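3-oxoacyl-[acyl-carrier-protein] reductase (Sinorhizobium meliloti, PDB 3U9L) probably catalyses the NADPH-dependent reduction of 3-oxoacyl groups carried on acyl carrier protein, as a member of the short-chain dehydrogenase/reductase family. Local coordinates at residues Q69-V72 against S73-R76; E113-I117 against N118-T122; A166-A169 against I170-Y174; H209-Q212 against A213-A217. All blocks are in the same frame, centred on the assembly; numbering follows the deposited sequence.

Contact 1: residues Q69-V72 against S73-R76; sequences QSQV and SVDR
Q71 and D75 lie one helical turn apart at the start of helix 71-85, and their side chains run across each other at a slant. The amide group of Q71 and the carboxylate of D75 are turned 43° from one another. NE2 of Q71 donates to OD1 of D75 over 3.1 Å; the acceptor lies close to the amide plane of Q71, whereas the donor stands above the carboxylate plane of D75. Q71 gets there by leaving the backbone with CG opposite its own N (chi1 -172°) and then folding at chi2 (77°); although CB points away from the following turn, this brings the amide back to D75. The same NE2 also donates to R124 O, and the two acceptors probably help set the turn of the amide. S70 occupies the N-cap: its OG accepts from S73 N at 2.9 Å in a nearly straight bond, so the cap side chain serves an N-H of the first turn, the usual role of an N-cap serine, and CB of S73 packs 3.4 Å from that OG. S73 OG in turn bonds to D67 N, in the loop before the helix. In the same turn, S70 O accepts from V74 N at 2.9 Å, and V74 CG2 rests 3.4 Å from the same oxygen. Regular turns follow through D75 N to Q71 O and R76 N to V72 O. V74 and D75 pack on A128 of helix 108-136, Q71 meets P108 of the second subunit, and the capped end follows the loop leaving strand 61-65, an edge strand of the parallel sheet.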
loop_
_atom_site.group_PDB
_atom_site.type_symbol
_atom_site.label_atom_id
_atom_site.label_comp_id
_atom_site.label_asym_id
_atom_site.label_seq_id
_atom_site.Cartn_x
_atom_site.Cartn_y
_atom_site.Cartn_z
ATOM N N GLN A 69 4.873 2.467 -18.015
ATOM C CA GLN A 69 3.649 3.251 -17.908
ATOM C C GLN A 69 2.801 3.063 -19.184
ATOM O O GLN A 69 1.679 3.560 -19.264
ATOM C CB GLN A 69 3.952 4.731 -17.612
ATOM C CG GLN A 69 4.300 4.997 -16.157
ATOM C CD GLN A 69 4.736 6.440 -15.842
ATOM O OE1 GLN A 69 4.013 7.187 -15.158
ATOM N NE2 GLN A 69 5.921 6.828 -16.301
ATOM N N SER A 70 3.323 2.322 -20.169
ATOM C CA SER A 70 2.585 2.113 -21.411
ATOM C C SER A 70 2.339 0.638 -21.671
ATOM O O SER A 70 3.294 -0.119 -21.906
ATOM C CB SER A 70 3.313 2.758 -22.597
ATOM O OG SER A 70 2.922 2.135 -23.802
ATOM N N GLN A 71 1.071 0.200 -21.636
ATOM C CA GLN A 71 0.818 -1.243 -21.899
ATOM C C GLN A 71 1.347 -1.641 -23.255
ATOM O O GLN A 71 1.934 -2.703 -23.417
ATOM C CB GLN A 71 -0.653 -1.643 -21.769
ATOM C CG GLN A 71 -0.821 -3.199 -21.853
ATOM C CD GLN A 71 -0.421 -3.870 -20.549
ATOM O OE1 GLN A 71 -0.900 -3.465 -19.497
ATOM N NE2 GLN A 71 0.414 -4.920 -20.608
ATOM N N VAL A 72 1.159 -0.774 -24.237
ATOM C CA VAL A 72 1.661 -1.039 -25.592
ATOM C C VAL A 72 3.173 -1.220 -25.612
ATOM O O VAL A 72 3.677 -2.188 -26.182
ATOM C CB VAL A 72 1.230 0.069 -26.575
ATOM C CG1 VAL A 72 2.103 0.025 -27.853
ATOM C CG2 VAL A 72 -0.246 -0.131 -26.916
ATOM N N SER A 73 3.902 -0.322 -24.954
ATOM C CA SER A 73 5.333 -0.521 -24.782
ATOM C C SER A 73 5.702 -1.864 -24.117
ATOM O O SER A 73 6.565 -2.609 -24.586
ATOM C CB SER A 73 5.944 0.616 -23.980
ATOM O OG SER A 73 7.348 0.431 -23.937
ATOM N N VAL A 74 5.060 -2.139 -22.992
ATOM C CA VAL A 74 5.301 -3.376 -22.256
ATOM C C VAL A 74 5.061 -4.583 -23.154
ATOM O O VAL A 74 5.886 -5.499 -23.218
ATOM C CB VAL A 74 4.414 -3.433 -20.965
ATOM C CG1 VAL A 74 4.472 -4.820 -20.334
ATOM C CG2 VAL A 74 4.865 -2.393 -19.991
ATOM N N ASP A 75 3.923 -4.608 -23.843
ATOM C CA ASP A 75 3.542 -5.776 -24.662
ATOM C C ASP A 75 4.581 -6.036 -25.739
ATOM O O ASP A 75 5.024 -7.145 -25.941
ATOM C CB ASP A 75 2.201 -5.562 -25.364
ATOM C CG ASP A 75 0.988 -5.729 -24.428
ATOM O OD1 ASP A 75 1.143 -6.210 -23.296
ATOM O OD2 ASP A 75 -0.133 -5.353 -24.834
ATOM N N ARG A 76 4.981 -4.972 -26.413
ATOM C CA ARG A 76 5.962 -5.059 -27.468
ATOM C C ARG A 76 7.236 -5.686 -26.966
ATOM O O ARG A 76 7.804 -6.550 -27.621
ATOM C CB ARG A 76 6.249 -3.647 -28.004
ATOM C CG ARG A 76 7.139 -3.646 -29.254
ATOM C CD ARG A 76 7.479 -2.209 -29.724
ATOM N NE ARG A 76 8.430 -2.219 -30.846
ATOM C CZ ARG A 76 9.758 -2.293 -30.710
ATOM N NH1 ARG A 76 10.310 -2.364 -29.490
ATOM N NH2 ARG A 76 10.534 -2.303 -31.794
#

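Contact 2: residues E113-I117 against N118-T122; sequences ELYDI and NVLST
Two donors from consecutive residues, V119 N and L120 N, grip Y115 O, at 2.8 and 3.0 Å, and reach it from opposite faces of its carbonyl plane. The shared acceptor marks the change from the ordinary four-residue step to a wider pi-type turn at 118-120; in the next step S121 N bonds to D116 O, five residues back. L114 O is gripped twice as well, by the backbone N of N118 along its axis and by ND2 of the same residue, which comes from above the carbonyl plane at 3.3 Å. That amide nitrogen also donates to H97 O, so N118 bridges its own helix and a neighbouring loop. S121 OG donates to I117 O over 2.7 Å, again from above the carbonyl plane, with chi1 of 59° folding the hydroxyl back over the preceding turn.

The aromatic part of the contact is a CH-pi interaction: V119 CB sits over the centre of one face of the Y115 ring, 3.9 Å from its centroid, while CG2 spreads over the CD1-CE1 side and CG1 over CZ. L120 CD2 meets the ring obliquely at CE2, at 3.9 Å, and L120 CB lies beside D116 OD1, whose charged partner is R124. A166 packs against the Y115 ring as well. The side-chain donors of N118 and S121, with two carbonyls that each accept twice, add polar bonds to a buried, widened turn, while V119 and L120 pack against the tyrosine that stacks on its counterpart in the second subunit.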
loop_
_atom_site.group_PDB
_atom_site.type_symbol
_atom_site.label_atom_id
_atom_site.label_comp_id
_atom_site.label_asym_id
_atom_site.label_seq_id
_atom_site.Cartn_x
_atom_site.Cartn_y
_atom_site.Cartn_z
ATOM N N GLU A 113 -0.009 9.112 -9.475
ATOM C CA GLU A 113 1.115 8.969 -10.375
ATOM C C GLU A 113 2.169 8.046 -9.786
ATOM O O GLU A 113 2.759 7.264 -10.450
ATOM C CB GLU A 113 1.719 10.319 -10.736
ATOM C CG GLU A 113 2.966 10.187 -11.503
ATOM C CD GLU A 113 3.694 11.486 -11.784
ATOM O OE1 GLU A 113 3.380 12.511 -11.185
ATOM O OE2 GLU A 113 4.607 11.453 -12.602
ATOM N N LEU A 114 2.363 8.178 -8.506
ATOM C CA LEU A 114 3.294 7.364 -7.774
ATOM C C LEU A 114 2.860 5.886 -7.815
ATOM O O LEU A 114 3.611 5.072 -8.204
ATOM C CB LEU A 114 3.566 7.947 -6.409
ATOM C CG LEU A 114 4.687 8.974 -6.260
ATOM C CD1 LEU A 114 6.005 8.337 -6.260
ATOM C CD2 LEU A 114 4.638 10.114 -7.188
ATOM N N TYR A 115 1.616 5.622 -7.457
ATOM C CA TYR A 115 1.007 4.341 -7.629
ATOM C C TYR A 115 1.215 3.783 -9.054
ATOM O O TYR A 115 1.557 2.659 -9.210
ATOM C CB TYR A 115 -0.466 4.372 -7.292
ATOM C CG TYR A 115 -1.028 3.066 -6.849
ATOM C CD1 TYR A 115 -0.640 2.504 -5.667
ATOM C CD2 TYR A 115 -1.969 2.402 -7.591
ATOM C CE1 TYR A 115 -1.144 1.354 -5.249
ATOM C CE2 TYR A 115 -2.482 1.240 -7.176
ATOM C CZ TYR A 115 -2.074 0.722 -6.004
ATOM O OH TYR A 115 -2.544 -0.429 -5.569
ATOM N N ASP A 116 0.987 4.605 -10.060
ATOM C CA ASP A 116 1.202 4.214 -11.432
ATOM C C ASP A 116 2.629 3.699 -11.591
ATOM O O ASP A 116 2.862 2.609 -11.977
ATOM C CB ASP A 116 0.926 5.361 -12.410
ATOM C CG ASP A 116 0.886 4.907 -13.882
ATOM O OD1 ASP A 116 0.660 3.774 -14.187
ATOM O OD2 ASP A 116 1.041 5.727 -14.742
ATOM N N ILE A 117 3.565 4.528 -11.236
ATOM C CA ILE A 117 4.993 4.162 -11.391
ATOM C C ILE A 117 5.461 2.947 -10.569
ATOM O O ILE A 117 6.264 2.115 -11.029
ATOM C CB ILE A 117 5.935 5.348 -11.041
ATOM C CG1 ILE A 117 5.642 6.556 -11.940
ATOM C CG2 ILE A 117 7.412 4.924 -11.240
ATOM C CD1 ILE A 117 6.500 7.855 -11.590
ATOM N N ASN A 118 5.000 2.852 -9.340
ATOM C CA ASN A 118 5.568 1.848 -8.446
ATOM C C ASN A 118 4.727 0.560 -8.369
ATOM O O ASN A 118 5.243 -0.498 -8.012
ATOM C CB ASN A 118 5.731 2.438 -7.055
ATOM C CG ASN A 118 6.924 3.427 -6.964
ATOM O OD1 ASN A 118 8.067 3.013 -6.903
ATOM N ND2 ASN A 118 6.625 4.731 -6.905
ATOM N N VAL A 119 3.452 0.650 -8.739
ATOM C CA VAL A 119 2.560 -0.511 -8.666
ATOM C C VAL A 119 1.902 -0.921 -9.997
ATOM O O VAL A 119 1.986 -2.077 -10.423
ATOM C CB VAL A 119 1.438 -0.280 -7.574
ATOM C CG1 VAL A 119 0.472 -1.468 -7.558
ATOM C CG2 VAL A 119 2.065 -0.126 -6.169
ATOM N N LEU A 120 1.219 0.010 -10.647
ATOM C CA LEU A 120 0.520 -0.299 -11.886
ATOM C C LEU A 120 1.532 -0.770 -12.920
ATOM O O LEU A 120 1.244 -1.606 -13.764
ATOM C CB LEU A 120 -0.220 0.937 -12.394
ATOM C CG LEU A 120 -1.372 1.465 -11.525
ATOM C CD1 LEU A 120 -2.210 2.466 -12.360
ATOM C CD2 LEU A 120 -2.234 0.345 -10.980
ATOM N N SER A 121 2.746 -0.234 -12.838
ATOM C CA SER A 121 3.834 -0.713 -13.647
ATOM C C SER A 121 3.986 -2.235 -13.583
ATOM O O SER A 121 4.112 -2.888 -14.621
ATOM C CB SER A 121 5.138 -0.051 -13.171
ATOM O OG SER A 121 5.384 -0.353 -11.806
ATOM N N THR A 122 4.037 -2.788 -12.366
ATOM C CA THR A 122 4.198 -4.238 -12.197
ATOM C C THR A 122 2.997 -5.014 -12.757
ATOM O O THR A 122 3.129 -6.119 -13.231
ATOM C CB THR A 122 4.403 -4.607 -10.704
ATOM O OG1 THR A 122 3.157 -4.436 -9.971
ATOM C CG2 THR A 122 5.583 -3.670 -10.107
#

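Contact 3: residues A166-A169 against I170-Y174; sequences AMDA and IAVQY
A166 O receives I170 N at 3.0 Å, and the side chain of I170 folds back over this carbonyl: CG1 comes within 3.3 Å of A166 O and CD1 within 3.5 Å. CG1 takes the position opposite its own carbonyl carbon (chi1 -68°), which sends the longer branch back along the helix toward A166. Selenomethionine M167 contributes its backbone, accepting from A171 N at 2.9 Å, while its side chain departs from this turn to pack on W143 and S145. D168 accepts V172 N through its carbonyl, and V172 CG2 covers that oxygen at 3.4 Å; farther out V172 CG2 passes 4.0 Å from D168 OD1 as the two side chains cross. The carboxylate of D168 is buried, and both its oxygens have partners, with a salt bridge from OD1 to R262 and a hydrogen bond between OD2 and S145 OG. A169 O takes Q173 N, and CG of Q173 lies 3.2 Å from A169 O; a bend at chi2 (-81°) turns the amide outward, where NE2 donates to P154 O of the second subunit.

Helix 158-179 connects strands 139-144 and 183-190 in a beta-alpha-beta crossover. M167, I170, A171 and Y174 pack on W143 of the first strand, and D168, A171 and V172 on I187 of the second. A166 and I170 face helix 108-136 and touch A162 of the second subunit.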
loop_
_atom_site.group_PDB
_atom_site.type_symbol
_atom_site.label_atom_id
_atom_site.label_comp_id
_atom_site.label_asym_id
_atom_site.label_seq_id
_atom_site.Cartn_x
_atom_site.Cartn_y
_atom_site.Cartn_z
ATOM N N ALA A 166 1.857 -1.019 -0.896
ATOM C CA ALA A 166 0.858 -1.702 -1.745
ATOM C C ALA A 166 1.612 -2.703 -2.586
ATOM O O ALA A 166 1.141 -3.826 -2.760
ATOM C CB ALA A 166 0.126 -0.712 -2.635
HETATM N N MSE A 167 2.783 -2.319 -3.112
HETATM C CA MSE A 167 3.514 -3.243 -3.988
HETATM C C MSE A 167 3.936 -4.543 -3.274
HETATM O O MSE A 167 3.863 -5.648 -3.831
HETATM C CB MSE A 167 4.768 -2.596 -4.622
HETATM C CG MSE A 167 5.362 -3.472 -5.753
HETATM SE SE MSE A 167 7.379 -3.531 -5.598
HETATM C CE MSE A 167 7.457 -4.870 -4.132
ATOM N N ASP A 168 4.400 -4.400 -2.037
ATOM C CA ASP A 168 4.725 -5.593 -1.286
ATOM C C ASP A 168 3.483 -6.491 -1.030
ATOM O O ASP A 168 3.599 -7.695 -1.109
ATOM C CB ASP A 168 5.414 -5.231 0.024
ATOM C CG ASP A 168 6.141 -6.408 0.634
ATOM O OD1 ASP A 168 5.464 -7.171 1.318
ATOM O OD2 ASP A 168 7.379 -6.558 0.459
ATOM N N ALA A 169 2.330 -5.891 -0.688
ATOM C CA ALA A 169 1.082 -6.611 -0.447
ATOM C C ALA A 169 0.694 -7.403 -1.695
ATOM O O ALA A 169 0.260 -8.528 -1.609
ATOM C CB ALA A 169 -0.037 -5.642 -0.051
ATOM N N ILE A 170 0.877 -6.792 -2.852
ATOM C CA ILE A 170 0.596 -7.432 -4.136
ATOM C C ILE A 170 1.567 -8.563 -4.416
ATOM O O ILE A 170 1.156 -9.639 -4.882
ATOM C CB ILE A 170 0.647 -6.425 -5.287
ATOM C CG1 ILE A 170 -0.538 -5.465 -5.116
ATOM C CG2 ILE A 170 0.666 -7.193 -6.729
ATOM C CD1 ILE A 170 -0.474 -4.205 -5.883
ATOM N N ALA A 171 2.823 -8.377 -4.105
ATOM C CA ALA A 171 3.809 -9.436 -4.360
ATOM C C ALA A 171 3.432 -10.705 -3.598
ATOM O O ALA A 171 3.602 -11.838 -4.064
ATOM C CB ALA A 171 5.207 -8.963 -3.919
ATOM N N VAL A 172 2.955 -10.491 -2.386
ATOM C CA VAL A 172 2.624 -11.589 -1.492
ATOM C C VAL A 172 1.437 -12.361 -2.019
ATOM O O VAL A 172 1.457 -13.557 -2.037
ATOM C CB VAL A 172 2.443 -11.032 -0.040
ATOM C CG1 VAL A 172 1.789 -12.058 0.918
ATOM C CG2 VAL A 172 3.844 -10.673 0.447
ATOM N N GLN A 173 0.438 -11.643 -2.508
ATOM C CA GLN A 173 -0.729 -12.232 -3.087
ATOM C C GLN A 173 -0.417 -13.084 -4.310
ATOM O O GLN A 173 -0.894 -14.238 -4.410
ATOM C CB GLN A 173 -1.758 -11.123 -3.410
ATOM C CG GLN A 173 -2.327 -10.359 -2.172
ATOM C CD GLN A 173 -3.424 -11.147 -1.524
ATOM O OE1 GLN A 173 -4.609 -11.187 -2.022
ATOM N NE2 GLN A 173 -3.075 -11.824 -0.432
ATOM N N TYR A 174 0.410 -12.564 -5.217
ATOM C CA TYR A 174 0.795 -13.306 -6.417
ATOM C C TYR A 174 1.572 -14.556 -6.051
ATOM O O TYR A 174 1.398 -15.600 -6.676
ATOM C CB TYR A 174 1.660 -12.432 -7.320
ATOM C CG TYR A 174 0.890 -11.647 -8.368
ATOM C CD1 TYR A 174 0.355 -12.289 -9.499
ATOM C CD2 TYR A 174 0.774 -10.281 -8.288
ATOM C CE1 TYR A 174 -0.310 -11.581 -10.503
ATOM C CE2 TYR A 174 0.091 -9.545 -9.301
ATOM C CZ TYR A 174 -0.456 -10.213 -10.399
ATOM O OH TYR A 174 -1.109 -9.517 -11.414
#

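Contact 4: residues H209-Q212 against A213-A217; sequences HARQ and AEYEA
Q212 and E216 meet one turn apart on helix 209-217, CG of Q212 lying 3.8 Å from OE2 of E216. The two side chains cross at a slant, their amide and carboxylate planes 24° apart. Water 1 lies between the two groups: it donates to E216 OE2 at 2.7 Å and accepts a weak bond from Q212 NE2 at 3.4 Å. CG of Q212 is opposite its backbone N (chi1 177°) and the chain runs on extended; E216 starts beside its own N (chi1 -73°), its chain passing Q212 O, which accepts E216 N.

On the neighbouring face, the ring of Y215 presents its edge to R211 O, with CD1 3.4 Å from that oxygen, which lies in the ring plane and also accepts Y215 N. E214 CB lies 3.4 Å from R211 O too.

Farther out, E104 of the same chain engages both R211 and Y215: one carboxylate oxygen makes a salt bridge with R211 NH1, the other bonds to Y215 OH. From the second subunit, R127 O accepts from R211, R134 pairs with E214, and W181 meets Y215 edge-to-face. The charged network would probably favour ionised R211 and E214, and ties this outlying helix both to its own chain and to the partner subunit, while the polar link between Q212 and E216 runs through a water, one arm of which is weak.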
loop_
_atom_site.group_PDB
_atom_site.type_symbol
_atom_site.label_atom_id
_atom_site.label_comp_id
_atom_site.label_asym_id
_atom_site.label_seq_id
_atom_site.Cartn_x
_atom_site.Cartn_y
_atom_site.Cartn_z
ATOM N N HIS A 209 2.789 24.173 -3.781
ATOM C CA HIS A 209 3.873 24.919 -3.167
ATOM C C HIS A 209 3.401 25.739 -1.997
ATOM O O HIS A 209 4.072 25.818 -0.969
ATOM C CB HIS A 209 4.537 25.842 -4.213
ATOM C CG HIS A 209 5.143 25.102 -5.360
ATOM N ND1 HIS A 209 5.816 23.900 -5.203
ATOM C CD2 HIS A 209 5.158 25.364 -6.690
ATOM C CE1 HIS A 209 6.222 23.459 -6.380
ATOM N NE2 HIS A 209 5.840 24.333 -7.302
ATOM N N ALA A 210 2.250 26.367 -2.156
ATOM C CA ALA A 210 1.673 27.179 -1.097
ATOM C C ALA A 210 1.394 26.369 0.172
ATOM O O ALA A 210 1.674 26.842 1.274
ATOM C CB ALA A 210 0.378 27.817 -1.588
ATOM N N ARG A 211 0.798 25.170 0.017
ATOM C CA ARG A 211 0.579 24.291 1.171
ATOM C C ARG A 211 1.905 23.879 1.825
ATOM O O ARG A 211 2.023 23.875 3.031
ATOM C CB ARG A 211 -0.224 23.037 0.789
ATOM C CG ARG A 211 -0.592 22.146 1.977
ATOM C CD ARG A 211 -1.944 22.531 2.507
ATOM N NE ARG A 211 -2.916 22.631 1.402
ATOM C CZ ARG A 211 -4.109 22.037 1.332
ATOM N NH1 ARG A 211 -4.574 21.248 2.297
ATOM N NH2 ARG A 211 -4.846 22.262 0.255
ATOM N N GLN A 212 2.898 23.537 1.011
ATOM C CA GLN A 212 4.206 23.212 1.534
ATOM C C GLN A 212 4.795 24.424 2.278
ATOM O O GLN A 212 5.342 24.286 3.398
ATOM C CB GLN A 212 5.121 22.806 0.384
ATOM C CG GLN A 212 6.542 22.515 0.823
ATOM C CD GLN A 212 7.301 21.673 -0.196
ATOM O OE1 GLN A 212 7.173 21.865 -1.397
ATOM N NE2 GLN A 212 8.062 20.699 0.294
ATOM N N ALA A 213 4.626 25.622 1.699
ATOM C CA ALA A 213 5.138 26.826 2.386
ATOM C C ALA A 213 4.459 27.030 3.742
ATOM O O ALA A 213 5.122 27.450 4.696
ATOM C CB ALA A 213 5.062 28.072 1.506
ATOM N N GLU A 214 3.172 26.698 3.868
ATOM C CA GLU A 214 2.531 26.715 5.191
ATOM C C GLU A 214 3.198 25.792 6.160
ATOM O O GLU A 214 3.281 26.106 7.351
ATOM C CB GLU A 214 1.053 26.280 5.159
ATOM C CG GLU A 214 0.096 27.333 4.770
ATOM C CD GLU A 214 -1.306 26.751 4.474
ATOM O OE1 GLU A 214 -1.889 26.039 5.344
ATOM O OE2 GLU A 214 -1.838 27.069 3.375
ATOM N N TYR A 215 3.610 24.613 5.698
ATOM C CA TYR A 215 4.274 23.658 6.594
ATOM C C TYR A 215 5.631 24.226 7.070
ATOM O O TYR A 215 6.000 24.102 8.236
ATOM C CB TYR A 215 4.434 22.275 5.910
ATOM C CG TYR A 215 3.258 21.339 6.173
ATOM C CD1 TYR A 215 2.035 21.575 5.593
ATOM C CD2 TYR A 215 3.379 20.273 7.060
ATOM C CE1 TYR A 215 0.909 20.732 5.864
ATOM C CE2 TYR A 215 2.303 19.432 7.357
ATOM C CZ TYR A 215 1.071 19.660 6.755
ATOM O OH TYR A 215 0.024 18.809 7.010
ATOM N N GLU A 216 6.339 24.879 6.160
ATOM C CA GLU A 216 7.651 25.439 6.438
ATOM C C GLU A 216 7.624 26.659 7.379
ATOM O O GLU A 216 8.567 26.913 8.089
ATOM C CB GLU A 216 8.341 25.743 5.105
ATOM C CG GLU A 216 8.768 24.438 4.435
ATOM C CD GLU A 216 9.241 24.568 2.956
ATOM O OE1 GLU A 216 9.032 25.673 2.345
ATOM O OE2 GLU A 216 9.840 23.563 2.423
ATOM N N ALA A 217 6.518 27.392 7.397
ATOM C CA ALA A 217 6.402 28.569 8.230
ATOM C C ALA A 217 5.675 28.271 9.534
ATOM O O ALA A 217 5.627 29.109 10.424
ATOM C CB ALA A 217 5.668 29.690 7.443
HETATM O O HOH W 1 9.243 21.078 3.412
#

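The contacts run along the chain in numerical order, each within a single helix: 71-85, 108-136, 158-179 and 209-217. The first three lie on helices that flank the seven-stranded parallel sheet of the Rossmann-type core. Contacts 2 and 3, centres about 13 Å apart, touch through V119 on I170 and Y115 on A166, joining the paired helices at the dimer interface. Contact 1 lies about 14 Å from contact 2, centre to centre, and meets it where Q69 packs on D116 and I117. Contact 4 stands apart, about 27 Å from contact 2 and about 38 Å from contact 1, centre to centre, yet it too reaches the second subunit, so dimer contacts extend from core to periphery.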